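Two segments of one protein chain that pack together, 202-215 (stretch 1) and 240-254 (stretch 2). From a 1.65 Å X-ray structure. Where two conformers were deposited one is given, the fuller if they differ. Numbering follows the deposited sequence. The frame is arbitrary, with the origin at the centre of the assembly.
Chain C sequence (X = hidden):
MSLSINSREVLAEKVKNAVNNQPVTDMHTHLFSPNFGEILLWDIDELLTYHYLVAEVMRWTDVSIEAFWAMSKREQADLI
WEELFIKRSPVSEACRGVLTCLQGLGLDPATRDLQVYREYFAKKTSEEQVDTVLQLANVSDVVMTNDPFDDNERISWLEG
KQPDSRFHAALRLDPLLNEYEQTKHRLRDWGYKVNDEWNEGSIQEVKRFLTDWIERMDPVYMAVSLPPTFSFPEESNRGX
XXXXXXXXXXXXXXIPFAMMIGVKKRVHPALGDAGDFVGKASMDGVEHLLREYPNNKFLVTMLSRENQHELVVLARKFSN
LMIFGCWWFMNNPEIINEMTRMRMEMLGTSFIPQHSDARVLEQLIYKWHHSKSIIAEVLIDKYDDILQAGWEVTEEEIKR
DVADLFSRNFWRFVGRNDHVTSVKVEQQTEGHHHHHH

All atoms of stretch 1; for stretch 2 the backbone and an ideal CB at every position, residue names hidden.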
# COMPACT_ATOMS: atom_id res chain seq x y z
N SER C 202 32.98 -5.92 30.49
CA SER C 202 31.93 -6.60 29.76
C SER C 202 31.96 -6.18 28.28
O SER C 202 31.85 -7.06 27.40
CB SER C 202 30.56 -6.34 30.39
OG SER C 202 30.33 -7.22 31.49
N ILE C 203 32.11 -4.88 28.04
CA ILE C 203 32.29 -4.32 26.68
C ILE C 203 33.43 -5.00 25.92
O ILE C 203 33.27 -5.47 24.78
CB ILE C 203 32.50 -2.79 26.71
CG1 ILE C 203 31.22 -2.10 27.23
CG2 ILE C 203 32.94 -2.25 25.30
CD1 ILE C 203 31.36 -0.66 27.58
N GLN C 204 34.59 -5.11 26.56
CA GLN C 204 35.74 -5.75 25.92
C GLN C 204 35.56 -7.22 25.60
O GLN C 204 36.01 -7.68 24.54
CB GLN C 204 36.99 -5.55 26.79
CG GLN C 204 37.43 -4.13 26.78
CD GLN C 204 37.40 -3.57 25.38
OE1 GLN C 204 37.83 -4.24 24.42
NE2 GLN C 204 36.85 -2.35 25.23
N GLU C 205 34.94 -7.97 26.50
CA GLU C 205 34.79 -9.38 26.30
C GLU C 205 33.75 -9.66 25.24
O GLU C 205 33.87 -10.64 24.50
CB GLU C 205 34.48 -10.11 27.59
CG GLU C 205 35.74 -10.25 28.47
CD GLU C 205 36.82 -11.09 27.80
OE1 GLU C 205 36.81 -12.31 28.05
OE2 GLU C 205 37.62 -10.56 26.98
N VAL C 206 32.74 -8.80 25.15
CA VAL C 206 31.77 -9.02 24.06
C VAL C 206 32.42 -8.68 22.68
O VAL C 206 32.23 -9.44 21.71
CB VAL C 206 30.42 -8.28 24.31
CG1 VAL C 206 29.52 -8.30 23.04
CG2 VAL C 206 29.67 -8.95 25.45
N LYS C 207 33.16 -7.58 22.58
CA LYS C 207 33.98 -7.32 21.37
C LYS C 207 34.91 -8.47 21.03
O LYS C 207 35.09 -8.80 19.85
CB LYS C 207 34.79 -6.05 21.53
CG LYS C 207 33.97 -4.78 21.53
CD LYS C 207 34.81 -3.58 21.89
CE LYS C 207 35.28 -2.89 20.67
NZ LYS C 207 35.68 -1.50 21.02
N ARG C 208 35.50 -9.11 22.04
CA ARG C 208 36.38 -10.22 21.73
C ARG C 208 35.60 -11.43 21.20
O ARG C 208 36.10 -12.16 20.32
CB ARG C 208 37.29 -10.57 22.94
CG ARG C 208 38.33 -11.63 22.60
CD ARG C 208 39.32 -11.84 23.76
NE ARG C 208 38.67 -12.40 24.94
CZ ARG C 208 38.39 -13.69 25.10
NH1 ARG C 208 38.74 -14.56 24.17
NH2 ARG C 208 37.80 -14.11 26.20
N PHE C 209 34.37 -11.63 21.69
CA PHE C 209 33.52 -12.67 21.18
C PHE C 209 33.28 -12.40 19.67
O PHE C 209 33.48 -13.28 18.81
CB PHE C 209 32.19 -12.74 21.97
CG PHE C 209 31.21 -13.71 21.39
CD1 PHE C 209 31.30 -15.06 21.67
CD2 PHE C 209 30.18 -13.27 20.53
CE1 PHE C 209 30.42 -15.99 21.14
CE2 PHE C 209 29.26 -14.19 19.98
CZ PHE C 209 29.38 -15.58 20.27
N LEU C 210 32.88 -11.18 19.35
CA LEU C 210 32.64 -10.85 17.93
C LEU C 210 33.92 -11.03 17.08
O LEU C 210 33.87 -11.66 16.00
CB LEU C 210 32.12 -9.43 17.78
CG LEU C 210 30.75 -9.22 18.44
CD1 LEU C 210 30.44 -7.69 18.42
CD2 LEU C 210 29.63 -10.07 17.82
N THR C 211 35.06 -10.52 17.59
CA THR C 211 36.29 -10.55 16.82
C THR C 211 36.73 -12.00 16.57
O THR C 211 37.25 -12.34 15.48
CB THR C 211 37.41 -9.76 17.56
OG1 THR C 211 37.01 -8.39 17.65
CG2 THR C 211 38.72 -9.85 16.76
N ASP C 212 36.53 -12.87 17.56
CA ASP C 212 36.94 -14.28 17.43
C ASP C 212 36.11 -14.96 16.37
O ASP C 212 36.61 -15.79 15.60
CB ASP C 212 36.75 -15.07 18.75
CG ASP C 212 37.85 -14.78 19.80
OD1 ASP C 212 38.85 -14.10 19.49
OD2 ASP C 212 37.68 -15.22 20.95
N TRP C 213 34.83 -14.61 16.29
CA TRP C 213 33.98 -15.28 15.29
C TRP C 213 34.18 -14.68 13.89
O TRP C 213 34.12 -15.40 12.91
CB TRP C 213 32.52 -15.25 15.72
CG TRP C 213 32.31 -16.37 16.67
CD1 TRP C 213 32.19 -16.30 18.03
CD2 TRP C 213 32.30 -17.76 16.33
NE1 TRP C 213 32.07 -17.58 18.55
CE2 TRP C 213 32.14 -18.49 17.52
CE3 TRP C 213 32.42 -18.46 15.12
CZ2 TRP C 213 32.07 -19.89 17.53
CZ3 TRP C 213 32.33 -19.84 15.13
CH2 TRP C 213 32.16 -20.54 16.33
N ILE C 214 34.49 -13.40 13.83
CA ILE C 214 34.86 -12.74 12.58
C ILE C 214 36.10 -13.42 12.02
O ILE C 214 36.12 -13.78 10.87
CB ILE C 214 35.09 -11.24 12.77
CG1 ILE C 214 33.72 -10.51 12.95
CG2 ILE C 214 35.85 -10.65 11.51
CD1 ILE C 214 33.84 -9.12 13.44
N GLU C 215 37.11 -13.62 12.86
CA GLU C 215 38.36 -14.25 12.43
C GLU C 215 38.09 -15.66 11.91
O GLU C 215 38.57 -16.06 10.86
CB GLU C 215 39.31 -14.29 13.63
CG GLU C 215 40.53 -15.17 13.46
CD GLU C 215 41.49 -15.04 14.63
OE1 GLU C 215 41.06 -14.60 15.73
OE2 GLU C 215 42.68 -15.36 14.43
N UNK C 240 22.89 -1.28 24.14
CA UNK C 240 24.29 -1.15 24.63
C UNK C 240 25.29 -1.97 23.84
O UNK C 240 26.40 -1.47 23.52
CB UNK C 240 24.37 -1.57 26.10
N UNK C 241 24.92 -3.21 23.52
CA UNK C 241 25.77 -4.10 22.73
C UNK C 241 26.00 -3.50 21.33
O UNK C 241 27.14 -3.43 20.86
CB UNK C 241 25.14 -5.49 22.62
N UNK C 242 24.93 -2.98 20.70
CA UNK C 242 25.10 -2.37 19.37
C UNK C 242 26.01 -1.15 19.43
O UNK C 242 27.00 -1.05 18.65
CB UNK C 242 23.74 -1.97 18.79
N UNK C 243 25.73 -0.26 20.38
CA UNK C 243 26.50 1.00 20.56
C UNK C 243 27.95 0.73 20.94
O UNK C 243 28.89 1.22 20.29
CB UNK C 243 25.85 1.87 21.63
N UNK C 244 28.14 -0.08 21.98
CA UNK C 244 29.47 -0.22 22.59
C UNK C 244 30.35 -1.27 21.94
O UNK C 244 31.57 -1.20 22.08
CB UNK C 244 29.32 -0.56 24.07
N UNK C 245 29.76 -2.26 21.26
CA UNK C 245 30.51 -3.41 20.78
C UNK C 245 30.39 -3.58 19.28
O UNK C 245 31.39 -3.65 18.56
CB UNK C 245 30.04 -4.68 21.49
N UNK C 246 29.17 -3.71 18.80
CA UNK C 246 28.97 -4.20 17.43
C UNK C 246 29.41 -3.13 16.44
O UNK C 246 30.13 -3.45 15.51
CB UNK C 246 27.51 -4.58 17.19
N UNK C 247 28.95 -1.89 16.61
CA UNK C 247 29.22 -0.83 15.62
C UNK C 247 30.72 -0.56 15.55
O UNK C 247 31.29 -0.54 14.45
CB UNK C 247 28.47 0.45 15.97
N UNK C 248 31.39 -0.39 16.74
CA UNK C 248 32.87 -0.19 16.64
C UNK C 248 33.62 -1.34 15.95
O UNK C 248 34.49 -1.08 15.11
CB UNK C 248 33.46 -0.01 18.04
N UNK C 249 33.30 -2.59 16.29
CA UNK C 249 33.90 -3.77 15.64
C UNK C 249 33.64 -3.80 14.13
O UNK C 249 34.55 -4.04 13.30
CB UNK C 249 33.35 -5.05 16.28
N UNK C 250 32.39 -3.52 13.77
CA UNK C 250 32.02 -3.47 12.35
C UNK C 250 32.82 -2.43 11.58
O UNK C 250 33.24 -2.70 10.44
CB UNK C 250 30.53 -3.17 12.21
N UNK C 251 32.99 -1.25 12.19
CA UNK C 251 33.71 -0.15 11.55
C UNK C 251 35.16 -0.57 11.36
O UNK C 251 35.72 -0.47 10.29
CB UNK C 251 33.62 1.13 12.38
N UNK C 252 35.74 -1.09 12.43
CA UNK C 252 37.15 -1.50 12.40
C UNK C 252 37.42 -2.53 11.31
O UNK C 252 38.42 -2.43 10.57
CB UNK C 252 37.56 -2.07 13.76
N UNK C 253 36.57 -3.56 11.22
CA UNK C 253 36.67 -4.61 10.23
C UNK C 253 36.01 -4.32 8.84
O UNK C 253 36.06 -5.16 7.93
CB UNK C 253 36.04 -5.87 10.83
N UNK C 254 35.42 -3.14 8.69
CA UNK C 254 34.69 -2.72 7.51
C UNK C 254 33.68 -3.79 7.10
O UNK C 254 33.62 -4.16 5.93
CB UNK C 254 35.66 -2.42 6.36

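The two helices cross at 43° between their N-to-C directions, with axes 8.9 Å apart at closest approach. They draw nearest around Lys207, whose CA lies 5.3 Å from the CA of position 245, so little room is left for a side chain at 245 that points straight at stretch 1.

Position 240 points sideways, with nothing of stretch 1 within 5.5 Å of its ideal CB; almost any helix-compatible residue would suit. It is Arg240, bonded elsewhere in the structure. At 241 the CB again points sideways, 5.2 Å from Val206 CG1, leaving room for an aliphatic chain of moderate size. The residue is Ile241, which brings CG2 to 4.2 Å from Val206 CG1.

Positions 242 and 243 are out of reach, and stretch 1 sets no preference; they are Ile242 and Arg243. Position 244 points sideways with its ideal CB 4.0 Å from Ile203 CG1, so a small or medium residue, apolar or polar, would fit beside that isoleucine. Asp244 occupies it, placing OD2 3.5 Å from Ile203 CD1. Its charge is answered within its own helix by a salt bridge, Arg243 NE to Asp244 OD1 at 2.8 Å.

Position 245 points toward stretch 1, its ideal CB 3.9 Å from Lys207 CG, 4.0 Å from Val206 CG1 and 4.3 Å from Leu210 CD1. This tight site favours alanine, serine, cysteine or perhaps a small branched residue. Cys245 fills it as a knob among Ile203, Val206, Lys207 and Leu210. With chi1 in m, its SG lies 3.8 Å from Val206 CG1 and 3.6 Å from Ile203 O.

Around 242-246 the helix widens into a pi-type turn. The CB of 246 points away, yet is 4.4 Å from Leu210 CD1, so an apolar residue could border that methyl. Leu246 does so mainly through its backbone, with CA 3.9 Å from Leu210 CD1. Position 247, out of reach, is Leu247.

At 248 the backbone N makes no bond to the preceding turn, and the helix kinks; proline is therefore admissible, though not required. The ideal CB lies 4.0 Å from Lys207 NZ, where an acidic group might also be considered. Pro248 instead lays its CB against that amine.

Position 249 points toward a hollow bounded by Leu210 CD1 (4.5 Å from the ideal CB), Ile214 CD1 (5.0 Å) and Thr211 OG1 (5.1 Å). Valine, isoleucine or another modest apolar residue would suit. Val249 is a knob among Leu210, Lys207, Thr211 and Ile214: CG1 meets Ile214 CD1 at 3.5 Å, while CG2 lies 3.8 Å from Lys207 CG.

Position 250 points sideways and 251 is out of reach, so stretch 1 sets no preference at either; they are Ala250 and Glu251. Position 252 points toward stretch 1 but has open space around its CB, suiting a long polar chain; it is Lys252. At 253 the CB lies 4.7 Å from Ile214 CD1, allowing an aliphatic or ring-bearing residue. His253 covers Ile214, whose CD1 sits over one ring face, while ND1 donates to Val249 O at 3.2 Å. Position 254 has positive phi in a Schellman motif, favouring glycine or asparagine; it is Asn254.

Stretch 2, residues 240-254: RIIRDCLLPVAEKHN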
# COMPACT_ATOMS: atom_id res chain seq x y z
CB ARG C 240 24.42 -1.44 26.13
CG ARG C 240 23.74 -0.38 26.94
CD ARG C 240 23.98 -0.53 28.45
NE ARG C 240 23.23 -1.67 28.93
CZ ARG C 240 22.02 -1.60 29.49
NH1 ARG C 240 21.41 -0.43 29.69
NH2 ARG C 240 21.43 -2.72 29.85
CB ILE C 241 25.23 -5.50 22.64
CG1 ILE C 241 25.21 -6.18 24.04
CG2 ILE C 241 26.08 -6.33 21.65
CD1 ILE C 241 24.42 -7.54 24.07
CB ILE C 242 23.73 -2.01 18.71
CG1 ILE C 242 22.93 -3.28 18.51
CG2 ILE C 242 23.95 -1.16 17.40
CD1 ILE C 242 21.48 -3.04 17.93
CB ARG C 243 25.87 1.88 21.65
CG ARG C 243 26.52 3.26 21.81
CD ARG C 243 26.12 3.94 23.14
NE ARG C 243 26.36 3.09 24.31
CZ ARG C 243 25.64 3.11 25.44
NH1 ARG C 243 24.63 3.93 25.59
NH2 ARG C 243 25.94 2.27 26.43
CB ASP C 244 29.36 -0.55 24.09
CG ASP C 244 28.78 0.57 24.91
OD1 ASP C 244 28.79 1.74 24.46
OD2 ASP C 244 28.31 0.25 26.04
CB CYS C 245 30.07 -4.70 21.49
SG CYS C 245 30.07 -4.59 23.34
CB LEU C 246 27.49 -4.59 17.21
CG LEU C 246 27.26 -5.26 15.86
CD1 LEU C 246 26.16 -6.28 16.02
CD2 LEU C 246 26.93 -4.20 14.77
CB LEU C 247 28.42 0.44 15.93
CG LEU C 247 26.90 0.29 15.66
CD1 LEU C 247 26.17 1.56 16.03
CD2 LEU C 247 26.63 -0.11 14.19
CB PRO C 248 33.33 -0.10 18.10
CG PRO C 248 32.08 0.28 18.88
CD PRO C 248 30.92 -0.32 18.14
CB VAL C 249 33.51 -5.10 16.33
CG1 VAL C 249 33.91 -6.32 15.52
CG2 VAL C 249 34.12 -5.19 17.73
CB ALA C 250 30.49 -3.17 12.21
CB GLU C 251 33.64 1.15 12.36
CG GLU C 251 34.28 2.29 11.59
CD GLU C 251 34.33 3.58 12.33
OE1 GLU C 251 33.71 3.69 13.40
OE2 GLU C 251 34.98 4.51 11.81
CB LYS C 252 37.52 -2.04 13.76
CG LYS C 252 38.94 -2.56 13.82
CD LYS C 252 39.33 -2.77 15.24
CE LYS C 252 40.82 -3.06 15.32
NZ LYS C 252 41.22 -3.13 16.75
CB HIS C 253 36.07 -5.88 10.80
CG HIS C 253 36.93 -6.53 11.84
ND1 HIS C 253 36.94 -6.12 13.16
CD2 HIS C 253 37.84 -7.52 11.74
CE1 HIS C 253 37.80 -6.87 13.84
NE2 HIS C 253 38.36 -7.72 13.00
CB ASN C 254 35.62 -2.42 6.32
CG ASN C 254 34.96 -1.57 5.24
OD1 ASN C 254 35.33 -1.68 4.06
ND2 ASN C 254 33.96 -0.74 5.61
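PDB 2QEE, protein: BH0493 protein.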